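Plexin-A4 (Homo sapiens, PDB 4E74) probably binds Rho-family GTPases through the ubiquitin-like domain in its cytoplasmic region, as part of plexin receptor signalling. Local coordinates at residues A[64-69]-A[76-81]; A[33-38]-A[97-102]. All blocks are in the same frame, centred on the assembly; numbering follows the deposited sequence. Where two conformers were deposited one is given.

Both contacts are partly buried in one ubiquitin-like domain and reach the same mixed sheet from its outermost strands, 29-34 and 76-79, their centres about 13 Å apart. Interaction 1, nearer the chain's centre (about 6 Å between centres, against about 9 Å), pairs two strands by backbone hydrogen bonds, with a buried leucine pair on one face and a more exposed, partly charged row on the other. Interaction 2 has one direct backbone bond, a bridging water and a leucine-isoleucine contact, and joins a turn to a short helix far along the sequence; interaction 1 is nested in the loop it closes. They meet where Y101 packs on L79 and its hydroxyl probably bonds to Q80 O.

Interaction 1: residues A[64-69]-A[76-81]; sequences DMDLEW and RMILQD
In L67, E68 and W69, CG lies anti to the backbone N and beside the carbonyl carbon (chi1 -174°, -173° and 178°), with L67 and W69 on one face and E68 on the other; M77, I78 and L79 hold CG or CG1 anti to the carbonyl carbon. On the face of L67, W69, M77 and L79, the leucines meet tip to tip, L67 CD2 to L79 CD1 at 4.2 Å. L79 CD1 also touches W69 CB, while its CD2 sits at the edge of the indole. M77 lies alongside W69; the bend at chi3 sets CE 4.1 Å from W69 CE3, and M77 SD stands obliquely 5.3 Å from the W69 six-membered ring centroid, a Met-aromatic contact. Helix 39-50 covers L67 through I39, V42 and I46. On the other face E68 CB meets I78 CD1 at 3.8 Å, and the E68 carboxylate crosses the aliphatic part of R76, OE2 3.6 Å from R76 CB; E68 OE1 makes its salt bridge with R70 and is merely near R76's charge. Backbone bonds run W69 N to M77 O (2.7 Å), M77 N to W69 O (2.9 Å) and L79 N to L67 O (2.9 Å). From L67 towards D66 the strands part, and a water takes the N-H of L67 while donating to D66 OD1 and L79 O. This is an antiparallel beta hairpin at the edge of the ubiquitin-like sheet.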
loop_
_atom_site.group_PDB
_atom_site.type_symbol
_atom_site.label_atom_id
_atom_site.label_comp_id
_atom_site.label_asym_id
_atom_site.label_seq_id
_atom_site.Cartn_x
_atom_site.Cartn_y
_atom_site.Cartn_z
ATOM N N ASP A 64 6.598 9.726 -3.588
ATOM C CA ASP A 64 7.702 10.263 -2.827
ATOM C C ASP A 64 9.071 9.821 -3.331
ATOM O O ASP A 64 10.079 10.123 -2.708
ATOM C CB ASP A 64 7.557 9.866 -1.344
ATOM C CG ASP A 64 6.312 10.478 -0.684
ATOM O OD1 ASP A 64 5.775 11.523 -1.162
ATOM O OD2 ASP A 64 5.854 9.888 0.316
ATOM N N MET A 65 9.092 9.092 -4.464
ATOM C CA MET A 65 10.305 8.489 -5.040
ATOM C C MET A 65 10.377 8.929 -6.510
ATOM O O MET A 65 9.350 9.245 -7.100
ATOM C CB MET A 65 10.190 6.948 -5.036
ATOM C CG MET A 65 9.954 6.297 -3.680
ATOM S SD MET A 65 11.222 6.707 -2.481
ATOM C CE MET A 65 12.575 5.824 -3.173
ATOM N N ASP A 66 11.569 8.900 -7.064
ATOM C CA ASP A 66 11.785 9.116 -8.517
ATOM C C ASP A 66 12.476 7.896 -9.132
ATOM O O ASP A 66 13.319 7.239 -8.519
ATOM C CB ASP A 66 12.641 10.388 -8.760
ATOM C CG ASP A 66 11.832 11.632 -8.834
ATOM O OD1 ASP A 66 10.794 11.703 -9.558
ATOM O OD2 ASP A 66 12.268 12.635 -8.153
ATOM N N LEU A 67 12.151 7.615 -10.411
ATOM C CA LEU A 67 12.782 6.570 -11.160
ATOM C C LEU A 67 14.060 7.059 -11.823
ATOM O O LEU A 67 14.019 8.015 -12.598
ATOM C CB LEU A 67 11.830 6.052 -12.257
ATOM C CG LEU A 67 12.279 4.829 -13.072
ATOM C CD1 LEU A 67 12.553 3.575 -12.214
ATOM C CD2 LEU A 67 11.253 4.551 -14.169
ATOM N N GLU A 68 15.164 6.393 -11.543
ATOM C CA GLU A 68 16.465 6.773 -12.130
ATOM C C GLU A 68 16.910 5.716 -13.121
ATOM O O GLU A 68 17.129 4.551 -12.757
ATOM C CB GLU A 68 17.509 6.920 -11.050
ATOM C CG GLU A 68 18.871 7.472 -11.495
ATOM C CD GLU A 68 19.854 7.508 -10.364
ATOM O OE1 GLU A 68 20.137 6.444 -9.756
ATOM O OE2 GLU A 68 20.416 8.619 -10.141
ATOM N N TRP A 69 17.041 6.105 -14.387
ATOM C CA TRP A 69 17.593 5.202 -15.417
ATOM C C TRP A 69 19.098 5.259 -15.443
ATOM O O TRP A 69 19.683 6.316 -15.718
ATOM C CB TRP A 69 16.992 5.592 -16.778
ATOM C CG TRP A 69 17.464 4.803 -17.976
ATOM C CD1 TRP A 69 18.114 3.592 -18.021
ATOM C CD2 TRP A 69 17.297 5.227 -19.372
ATOM N NE1 TRP A 69 18.373 3.208 -19.359
ATOM C CE2 TRP A 69 17.886 4.173 -20.201
ATOM C CE3 TRP A 69 16.734 6.348 -19.981
ATOM C CZ2 TRP A 69 17.906 4.283 -21.585
ATOM C CZ3 TRP A 69 16.734 6.412 -21.389
ATOM C CH2 TRP A 69 17.319 5.411 -22.143
ATOM N N ARG A 76 22.980 8.927 -15.523
ATOM C CA ARG A 76 21.832 8.582 -14.642
ATOM C C ARG A 76 20.747 9.630 -14.797
ATOM O O ARG A 76 20.963 10.818 -14.443
ATOM C CB ARG A 76 22.277 8.425 -13.184
ATOM C CG ARG A 76 23.303 7.353 -12.985
ATOM C CD ARG A 76 23.533 7.068 -11.518
ATOM N NE ARG A 76 24.541 6.041 -11.319
ATOM C CZ ARG A 76 24.917 5.606 -10.115
ATOM N NH1 ARG A 76 24.386 6.149 -9.028
ATOM N NH2 ARG A 76 25.827 4.644 -10.008
ATOM N N MET A 77 19.631 9.241 -15.409
ATOM C CA MET A 77 18.583 10.144 -15.802
ATOM C C MET A 77 17.304 9.924 -14.976
ATOM O O MET A 77 16.833 8.787 -14.841
ATOM C CB MET A 77 18.291 9.972 -17.318
ATOM C CG MET A 77 19.512 10.233 -18.233
ATOM S SD MET A 77 18.988 10.260 -19.949
ATOM C CE MET A 77 17.202 10.383 -19.759
ATOM N N ILE A 78 16.701 11.000 -14.501
ATOM C CA ILE A 78 15.411 10.905 -13.796
ATOM C C ILE A 78 14.236 10.952 -14.768
ATOM O O ILE A 78 14.111 11.855 -15.596
ATOM C CB ILE A 78 15.275 11.989 -12.704
ATOM C CG1 ILE A 78 16.388 11.830 -11.637
ATOM C CG2 ILE A 78 13.878 11.951 -12.099
ATOM C CD1 ILE A 78 16.362 10.536 -10.816
ATOM N N LEU A 79 13.400 9.911 -14.726
ATOM C CA LEU A 79 12.209 9.796 -15.534
ATOM C C LEU A 79 11.002 10.051 -14.663
ATOM O O LEU A 79 10.998 9.680 -13.470
ATOM C CB LEU A 79 12.165 8.369 -16.146
ATOM C CG LEU A 79 13.411 7.823 -16.837
ATOM C CD1 LEU A 79 13.114 6.450 -17.454
ATOM C CD2 LEU A 79 13.905 8.828 -17.906
ATOM N N GLN A 80 9.998 10.729 -15.212
ATOM C CA GLN A 80 8.800 11.061 -14.498
ATOM C C GLN A 80 7.619 11.257 -15.430
ATOM O O GLN A 80 7.786 11.278 -16.647
ATOM C CB GLN A 80 9.012 12.317 -13.610
ATOM C CG GLN A 80 9.382 13.553 -14.400
ATOM C CD GLN A 80 9.622 14.771 -13.495
ATOM O OE1 GLN A 80 8.789 15.102 -12.616
ATOM N NE2 GLN A 80 10.681 15.490 -13.776
ATOM N N ASP A 81 6.438 11.364 -14.867
ATOM C CA ASP A 81 5.186 11.471 -15.655
ATOM C C ASP A 81 5.173 12.737 -16.561
ATOM O O ASP A 81 4.684 12.690 -17.682
ATOM C CB ASP A 81 3.962 11.551 -14.764
ATOM C CG ASP A 81 3.567 10.214 -14.104
ATOM O OD1 ASP A 81 4.097 9.145 -14.468
ATOM O OD2 ASP A 81 2.689 10.289 -13.216
HETATM O O HOH W 1 9.852 9.621 -11.046
#

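Interaction 2: residues A[33-38]-A[97-102]; sequences ILNCDT and TLAHYQ
Strand 29-34 runs out into a type I turn from L34 to D37, closed by D37 N on L34 O, and the start of the short, weakly bonded helix 98-101 comes up against this turn so that A99 N donates to N35 O at 3.2 Å, in the carbonyl plane and on a lone pair. The same N35 oxygen has A99 CB 3.3 Å away, so the alanine packs directly against the turn. T97 packs beside it: its CB faces the carbonyl oxygens of N35 and D37, and its CG2, anti to its own carbonyl carbon, lies 3.5 Å from C36 O. The torsion of 64° that places CG2 there swings OG1 back between the backbone N and carbonyl carbon, where it accepts from H100 N at 3.0 Å. T97 is thus the N-cap of the helix, whose other end closes in a Schellman motif at Q102, and in this ubiquitin-like domain the contact joins the turn leaving outermost strand 29-34 to a helix some sixty residues further along the chain. Between the two backbones a water accepts from L98 N and donates to L34 O and D37 O, so an amide in the helix's first turn is satisfied through solvent. Deeper in, L98 crosses I33 at about a right angle, its CD1 closing to 3.5 Å on I33 CG1 and touching I33 CD1 as well; I33 holds CG1 in the crowded position (chi1 78°). L16 of strand 13-18 touches both residues, and V42 of helix 39-50 packs on L98. The turn is braced by D37, whose OD2 receives L34 N from above the carboxylate plane at 3.0 Å and also forms a salt bridge with K45.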
loop_
_atom_site.group_PDB
_atom_site.type_symbol
_atom_site.label_atom_id
_atom_site.label_comp_id
_atom_site.label_asym_id
_atom_site.label_seq_id
_atom_site.Cartn_x
_atom_site.Cartn_y
_atom_site.Cartn_z
ATOM N N ILE A 33 7.296 -4.853 -16.336
ATOM C CA ILE A 33 6.307 -3.778 -16.453
ATOM C C ILE A 33 5.842 -3.623 -17.902
ATOM O O ILE A 33 6.305 -4.363 -18.770
ATOM C CB ILE A 33 6.749 -2.427 -15.823
ATOM C CG1 ILE A 33 7.714 -1.677 -16.721
ATOM C CG2 ILE A 33 7.351 -2.595 -14.403
ATOM C CD1 ILE A 33 8.998 -2.452 -16.976
ATOM N N LEU A 34 4.871 -2.739 -18.152
ATOM C CA LEU A 34 4.385 -2.536 -19.505
ATOM C C LEU A 34 5.024 -1.300 -20.083
ATOM O O LEU A 34 5.243 -0.303 -19.353
ATOM C CB LEU A 34 2.892 -2.351 -19.523
ATOM C CG LEU A 34 2.085 -3.557 -18.985
ATOM C CD1 LEU A 34 0.627 -3.199 -18.819
ATOM C CD2 LEU A 34 2.236 -4.728 -19.946
ATOM N N ASN A 35 5.246 -1.331 -21.391
ATOM C CA ASN A 35 5.819 -0.137 -22.043
ATOM C C ASN A 35 4.876 1.061 -22.120
ATOM O O ASN A 35 5.353 2.196 -22.411
ATOM C CB ASN A 35 6.389 -0.478 -23.399
ATOM C CG ASN A 35 5.331 -0.803 -24.410
ATOM O OD1 ASN A 35 4.149 -0.995 -24.105
ATOM N ND2 ASN A 35 5.765 -0.910 -25.671
ATOM N N CYS A 36 3.587 0.861 -21.808
ATOM C CA CYS A 36 2.588 1.898 -21.732
ATOM C C CYS A 36 2.215 2.383 -20.322
ATOM O O CYS A 36 1.309 3.185 -20.173
ATOM C CB CYS A 36 1.321 1.462 -22.471
ATOM S SG CYS A 36 0.589 -0.141 -21.926
ATOM N N ASP A 37 2.841 1.808 -19.288
ATOM C CA ASP A 37 2.598 2.226 -17.910
ATOM C C ASP A 37 3.152 3.646 -17.801
ATOM O O ASP A 37 4.189 3.970 -18.395
ATOM C CB ASP A 37 3.374 1.351 -16.919
ATOM C CG ASP A 37 2.703 -0.010 -16.637
ATOM O OD1 ASP A 37 1.475 -0.058 -16.676
ATOM O OD2 ASP A 37 3.439 -0.940 -16.286
ATOM N N THR A 38 2.428 4.476 -17.100
ATOM C CA THR A 38 2.998 5.799 -16.763
ATOM C C THR A 38 4.201 5.564 -15.874
ATOM O O THR A 38 4.367 4.517 -15.228
ATOM C CB THR A 38 1.997 6.703 -16.025
ATOM O OG1 THR A 38 1.698 6.188 -14.713
ATOM C CG2 THR A 38 0.738 6.966 -16.867
ATOM N N THR A 97 5.752 7.545 -20.491
ATOM C CA THR A 97 5.854 6.104 -20.308
ATOM C C THR A 97 7.289 5.673 -20.620
ATOM O O THR A 97 8.123 6.497 -21.103
ATOM C CB THR A 97 4.933 5.365 -21.312
ATOM O OG1 THR A 97 5.422 5.651 -22.646
ATOM C CG2 THR A 97 3.476 5.808 -21.145
ATOM N N LEU A 98 7.653 4.419 -20.399
ATOM C CA LEU A 98 8.972 3.954 -20.764
ATOM C C LEU A 98 9.161 4.012 -22.296
ATOM O O LEU A 98 10.274 4.220 -22.784
ATOM C CB LEU A 98 9.278 2.552 -20.238
ATOM C CG LEU A 98 9.430 2.437 -18.703
ATOM C CD1 LEU A 98 9.391 0.995 -18.264
ATOM C CD2 LEU A 98 10.694 3.117 -18.197
ATOM N N ALA A 99 8.076 3.753 -23.046
ATOM C CA ALA A 99 8.146 3.833 -24.527
ATOM C C ALA A 99 8.458 5.252 -24.958
ATOM O O ALA A 99 9.229 5.451 -25.907
ATOM C CB ALA A 99 6.845 3.333 -25.164
ATOM N N HIS A 100 7.865 6.228 -24.283
ATOM C CA HIS A 100 8.183 7.656 -24.529
ATOM C C HIS A 100 9.656 7.946 -24.436
ATOM O O HIS A 100 10.246 8.674 -25.298
ATOM C CB HIS A 100 7.406 8.503 -23.546
ATOM C CG HIS A 100 7.790 9.955 -23.545
ATOM N ND1 HIS A 100 7.294 10.848 -24.459
ATOM C CD2 HIS A 100 8.640 10.669 -22.708
ATOM C CE1 HIS A 100 7.817 12.081 -24.193
ATOM N NE2 HIS A 100 8.638 11.975 -23.133
ATOM N N TYR A 101 10.298 7.395 -23.421
ATOM C CA TYR A 101 11.735 7.602 -23.206
ATOM C C TYR A 101 12.661 6.637 -23.957
ATOM O O TYR A 101 13.879 6.756 -23.897
ATOM C CB TYR A 101 12.051 7.533 -21.705
ATOM C CG TYR A 101 11.570 8.686 -20.827
ATOM C CD1 TYR A 101 12.197 9.951 -20.870
ATOM C CD2 TYR A 101 10.590 8.499 -19.867
ATOM C CE1 TYR A 101 11.794 10.959 -20.020
ATOM C CE2 TYR A 101 10.168 9.493 -19.006
ATOM C CZ TYR A 101 10.806 10.737 -19.053
ATOM O OH TYR A 101 10.476 11.738 -18.186
ATOM N N GLN A 102 12.062 5.659 -24.669
ATOM C CA GLN A 102 12.787 4.681 -25.443
ATOM C C GLN A 102 13.755 3.875 -24.588
ATOM O O GLN A 102 14.891 3.557 -24.964
ATOM C CB GLN A 102 13.468 5.349 -26.667
ATOM C CG GLN A 102 12.471 5.967 -27.614
ATOM C CD GLN A 102 13.152 6.545 -28.851
ATOM O OE1 GLN A 102 14.017 7.383 -28.732
ATOM N NE2 GLN A 102 12.762 6.074 -30.044
HETATM O O HOH W 2 6.203 2.329 -19.171
#